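Local coordinates for protein alanine racemase, biosynthetic (Pseudomonas aeruginosa PAO1, PDB 6A2F) that belongs to the alanine racemase family, whose members join an N-terminal TIM-barrel domain to a C-terminal domain rich in beta strands, at residues A326-V330 against D331-R335; C337-G341 against Y342-S346. All coordinates share one frame; numbering follows the deposited sequence.

Contact 1 (A326-V330 against D331-R335); sequences AGLSV and DEVAR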
loop_
_atom_site.group_PDB
_atom_site.type_symbol
_atom_site.label_atom_id
_atom_site.label_comp_id
_atom_site.label_asym_id
_atom_site.label_seq_id
_atom_site.Cartn_x
_atom_site.Cartn_y
_atom_site.Cartn_z
ATOM N N ALA A 326 -5.353 -16.101 -11.318
ATOM C CA ALA A 326 -5.748 -17.496 -11.513
ATOM C C ALA A 326 -4.570 -18.390 -11.925
ATOM O O ALA A 326 -4.603 -19.602 -11.705
ATOM C CB ALA A 326 -6.884 -17.596 -12.520
ATOM N N GLY A 327 -3.538 -17.789 -12.514
ATOM C CA GLY A 327 -2.355 -18.533 -12.946
ATOM C C GLY A 327 -1.295 -18.661 -11.865
ATOM O O GLY A 327 -0.626 -19.686 -11.763
ATOM N N LEU A 328 -1.141 -17.612 -11.062
ATOM C CA LEU A 328 -0.122 -17.557 -10.018
ATOM C C LEU A 328 -0.745 -17.011 -8.741
ATOM O O LEU A 328 -1.293 -15.905 -8.729
ATOM C CB LEU A 328 1.054 -16.681 -10.467
ATOM C CG LEU A 328 2.148 -16.297 -9.460
ATOM C CD1 LEU A 328 2.885 -17.510 -8.902
ATOM C CD2 LEU A 328 3.128 -15.324 -10.099
ATOM N N SER A 329 -0.660 -17.798 -7.672
ATOM C CA SER A 329 -1.365 -17.492 -6.430
ATOM C C SER A 329 -0.757 -16.312 -5.686
ATOM O O SER A 329 0.462 -16.249 -5.473
ATOM C CB SER A 329 -1.412 -18.719 -5.520
ATOM O OG SER A 329 -2.181 -18.450 -4.358
ATOM N N VAL A 330 -1.623 -15.383 -5.290
ATOM C CA VAL A 330 -1.219 -14.233 -4.485
ATOM C C VAL A 330 -0.499 -14.727 -3.224
ATOM O O VAL A 330 0.420 -14.074 -2.713
ATOM C CB VAL A 330 -2.428 -13.301 -4.171
ATOM C CG1 VAL A 330 -3.504 -14.016 -3.362
ATOM C CG2 VAL A 330 -1.978 -12.026 -3.470
ATOM N N ASP A 331 -0.897 -15.912 -2.766
ATOM C CA ASP A 331 -0.297 -16.552 -1.597
ATOM C C ASP A 331 1.149 -16.965 -1.834
ATOM O O ASP A 331 1.991 -16.765 -0.962
ATOM C CB ASP A 331 -1.149 -17.737 -1.136
ATOM C CG ASP A 331 -2.553 -17.316 -0.742
ATOM O OD1 ASP A 331 -2.683 -16.280 -0.055
ATOM O OD2 ASP A 331 -3.524 -18.004 -1.129
ATOM N N GLU A 332 1.443 -17.513 -3.012
ATOM C CA GLU A 332 2.821 -17.874 -3.356
ATOM C C GLU A 332 3.706 -16.629 -3.437
ATOM O O GLU A 332 4.810 -16.613 -2.886
ATOM C CB GLU A 332 2.893 -18.671 -4.666
ATOM C CG GLU A 332 4.214 -19.412 -4.859
ATOM C CD GLU A 332 4.442 -19.901 -6.282
ATOM O OE1 GLU A 332 3.471 -20.299 -6.957
ATOM O OE2 GLU A 332 5.608 -19.901 -6.730
ATOM N N VAL A 333 3.209 -15.591 -4.114
ATOM C CA VAL A 333 3.957 -14.338 -4.270
ATOM C C VAL A 333 4.223 -13.698 -2.908
ATOM O O VAL A 333 5.345 -13.275 -2.624
ATOM C CB VAL A 333 3.246 -13.341 -5.218
ATOM C CG1 VAL A 333 4.050 -12.057 -5.368
ATOM C CG2 VAL A 333 3.027 -13.969 -6.584
ATOM N N ALA A 334 3.192 -13.656 -2.068
ATOM C CA ALA A 334 3.307 -13.118 -0.714
ATOM C C ALA A 334 4.310 -13.890 0.147
ATOM O O ALA A 334 5.059 -13.289 0.917
ATOM C CB ALA A 334 1.946 -13.096 -0.045
ATOM N N ARG A 335 4.314 -15.217 0.015
ATOM C CA ARG A 335 5.241 -16.076 0.759
ATOM C C ARG A 335 6.689 -15.768 0.376
ATOM O O ARG A 335 7.561 -15.698 1.240
ATOM C CB ARG A 335 4.903 -17.562 0.548
ATOM C CG ARG A 335 5.630 -18.531 1.477
ATOM C CD ARG A 335 4.978 -19.908 1.489
ATOM N NE ARG A 335 4.843 -20.450 0.134
ATOM C CZ ARG A 335 5.730 -21.250 -0.462
ATOM N NH1 ARG A 335 5.506 -21.672 -1.705
ATOM N NH2 ARG A 335 6.835 -21.633 0.176
HETATM O O HOH W 1 0.960 -20.362 -7.392
HETATM O O HOH W 2 -2.991 -20.520 -1.997
#

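Contact 2 (C337-G341 against Y342-S346); sequences CGTLG and YELLS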
loop_
_atom_site.group_PDB
_atom_site.type_symbol
_atom_site.label_atom_id
_atom_site.label_comp_id
_atom_site.label_asym_id
_atom_site.label_seq_id
_atom_site.Cartn_x
_atom_site.Cartn_y
_atom_site.Cartn_z
ATOM N N CYS A 337 7.684 -12.939 -0.621
ATOM C CA CYS A 337 7.929 -11.585 -0.136
ATOM C C CYS A 337 7.957 -11.492 1.386
ATOM O O CYS A 337 8.056 -10.397 1.940
ATOM C CB CYS A 337 6.890 -10.621 -0.713
ATOM S SG CYS A 337 7.116 -10.303 -2.476
ATOM N N GLY A 338 7.876 -12.642 2.054
ATOM C CA GLY A 338 7.933 -12.706 3.516
ATOM C C GLY A 338 6.704 -12.150 4.220
ATOM O O GLY A 338 6.806 -11.633 5.335
ATOM N N THR A 339 5.546 -12.262 3.571
ATOM C CA THR A 339 4.279 -11.758 4.110
ATOM C C THR A 339 3.100 -12.624 3.632
ATOM O O THR A 339 3.315 -13.724 3.125
ATOM C CB THR A 339 4.072 -10.253 3.788
ATOM O OG1 THR A 339 2.868 -9.785 4.405
ATOM C CG2 THR A 339 4.011 -9.999 2.283
ATOM N N LEU A 340 1.868 -12.140 3.802
ATOM C CA LEU A 340 0.672 -12.906 3.426
ATOM C C LEU A 340 -0.195 -12.213 2.371
ATOM O O LEU A 340 -0.087 -10.999 2.159
ATOM C CB LEU A 340 -0.176 -13.222 4.661
ATOM C CG LEU A 340 0.382 -14.085 5.796
ATOM C CD1 LEU A 340 -0.624 -14.084 6.937
ATOM C CD2 LEU A 340 0.684 -15.507 5.335
ATOM N N GLY A 341 -1.055 -13.001 1.721
ATOM C CA GLY A 341 -1.996 -12.506 0.707
ATOM C C GLY A 341 -2.800 -11.293 1.146
ATOM O O GLY A 341 -3.038 -10.380 0.353
ATOM N N TYR A 342 -3.210 -11.284 2.415
ATOM C CA TYR A 342 -3.891 -10.137 3.012
ATOM C C TYR A 342 -3.262 -8.815 2.566
ATOM O O TYR A 342 -3.953 -7.932 2.062
ATOM C CB TYR A 342 -3.814 -10.186 4.537
ATOM C CG TYR A 342 -4.503 -11.330 5.249
ATOM C CD1 TYR A 342 -5.868 -11.292 5.520
ATOM C CD2 TYR A 342 -3.770 -12.417 5.724
ATOM C CE1 TYR A 342 -6.489 -12.326 6.205
ATOM C CE2 TYR A 342 -4.378 -13.454 6.410
ATOM C CZ TYR A 342 -5.736 -13.408 6.648
ATOM O OH TYR A 342 -6.340 -14.443 7.332
ATOM N N GLU A 343 -1.951 -8.689 2.763
ATOM C CA GLU A 343 -1.253 -7.428 2.539
ATOM C C GLU A 343 -1.219 -7.033 1.072
ATOM O O GLU A 343 -1.504 -5.882 0.734
ATOM C CB GLU A 343 0.164 -7.450 3.125
ATOM C CG GLU A 343 0.838 -6.084 3.059
ATOM C CD GLU A 343 2.198 -6.007 3.738
ATOM O OE1 GLU A 343 2.943 -7.014 3.754
ATOM O OE2 GLU A 343 2.527 -4.913 4.249
ATOM N N LEU A 344 -0.877 -7.985 0.208
ATOM C CA LEU A 344 -0.791 -7.727 -1.225
ATOM C C LEU A 344 -2.136 -7.296 -1.801
ATOM O O LEU A 344 -2.200 -6.324 -2.552
ATOM C CB LEU A 344 -0.245 -8.947 -1.968
ATOM C CG LEU A 344 1.277 -9.087 -2.128
ATOM C CD1 LEU A 344 2.011 -9.033 -0.795
ATOM C CD2 LEU A 344 1.611 -10.382 -2.862
ATOM N N LEU A 345 -3.200 -8.007 -1.425
ATOM C CA LEU A 345 -4.551 -7.726 -1.913
ATOM C C LEU A 345 -5.090 -6.378 -1.430
ATOM O O LEU A 345 -5.565 -5.571 -2.232
ATOM C CB LEU A 345 -5.527 -8.851 -1.523
ATOM C CG LEU A 345 -5.377 -10.238 -2.166
ATOM C CD1 LEU A 345 -6.368 -11.216 -1.551
ATOM C CD2 LEU A 345 -5.563 -10.176 -3.676
ATOM N N SER A 346 -5.001 -6.131 -0.124
ATOM C CA SER A 346 -5.619 -4.938 0.457
ATOM C C SER A 346 -4.834 -3.647 0.222
ATOM O O SER A 346 -5.340 -2.560 0.503
ATOM C CB SER A 346 -5.901 -5.137 1.947
ATOM O OG SER A 346 -4.703 -5.131 2.684
#

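Contact 1 (A326-V330 against D331-R335)
Leu328 reaches forward over the first turn of the helix that begins at Val330, laying one methyl on Glu332 and the other on Val333. The isobutyl group of Leu328 lies beside the carbonyl, its CG opposite the backbone N (chi1 171°), and meets both side chains at about a right angle. CD2 packs on Val333 CG2 at 3.8 Å, while CD1 rests against Glu332 OE1 at 3.5 Å. A branched apolar residue suits this place, since it also touches Pro286 and Leu288 of strand 286-289.

Ser329 is the N-cap. Its OG accepts from Asp331 N at 3.3 Å, a rather bent bond (142°) from a short hydroxyl well placed to meet an amide of the first turn. A water joins the same OG to Asp331 OD2. Ser329 O takes Val333 N at 3.1 Å. A second water accepts from Ser329 N and donates to Glu332 OE1, so the extended glutamate reaches back to the cap through solvent. OE2 of Glu332 forms a salt bridge with Arg293, and Asp331 is held by Ser217 OG through OD1 and Thr218 N through OD2.

Val330 continues the helical pattern, its O accepting from Ala334 N at 2.9 Å. Alanine's small methyl suits position 334, where it packs closely against Leu340 C and Gly341 N at the start of the next helix. The methyls of Val330 pack against Leu344 and Leu345 of helix 341-346.

Both acidic residues sit in the first turn, where the helix's N-terminal end, with its outward-pointing amides, would probably favour a negative charge. This is a serine N-cap; the water-mediated link from Glu332 resembles only the return half of a capping box.

Contact 2 (C337-G341 against Y342-S346)
Thr339 OG1 donates to Glu343 OE1 at 2.8 Å, and the same hydroxyl is also bonded to Arg279 NH1 of the second subunit. The carboxylate oxygen is met on its anti side, 29° out of plane. Thr339 OG1 stands anti to the backbone N (chi1 -176°), which leaves CG2 for Leu344 CD1, 3.8 Å away; threonine thus serves a polar and an apolar neighbour at once. Glu343 OE2 turns to Lys347 and to Arg279 N of the second subunit.

At the N-cap, Leu340 has no hydroxyl or carboxylate to cap with; its backbone O accepts from Glu343 N at 3.0 Å. Gly341 O receives Leu345 N at 3.0 Å. Leu340 and Tyr342 run side by side, with Leu340 CD1 at the ring edge, 3.8 Å from Tyr342 CD2. Leu340 thus lies along the edge of a ring whose OH hydrogen-bonds the phosphate of modified residue 34 and which lines the D-lysine pocket.

On the buried side Leu344 packs on Val333 and Ala334, seating helix 341-346 against helix 330-336 and against Trp324, just after strand 320-322.

Overall arrangement
Contacts 1 and 2 are the starts of two consecutive helices in the C-terminal domain, their centres about 9 Å apart. They are coupled where the first helix ends: a Schellman motif with Gly338 as its C' residue brings Thr339 N to Ala334 O at 2.9 Å, probably a hydrogen bond, and the Ala334 methyl packs against the start of the second helix. Contact 1 is partly buried, with a serine hydroxyl and waters serving its polar side, and all its protein neighbours lie in its own chain. Contact 2 is more deeply buried: Thr339 and Glu343 bond to Arg279 of the second subunit, whereas Tyr342 touches D-lysine and packs on Tyr273 of that subunit. Leucine and valine carry the shared apolar seam.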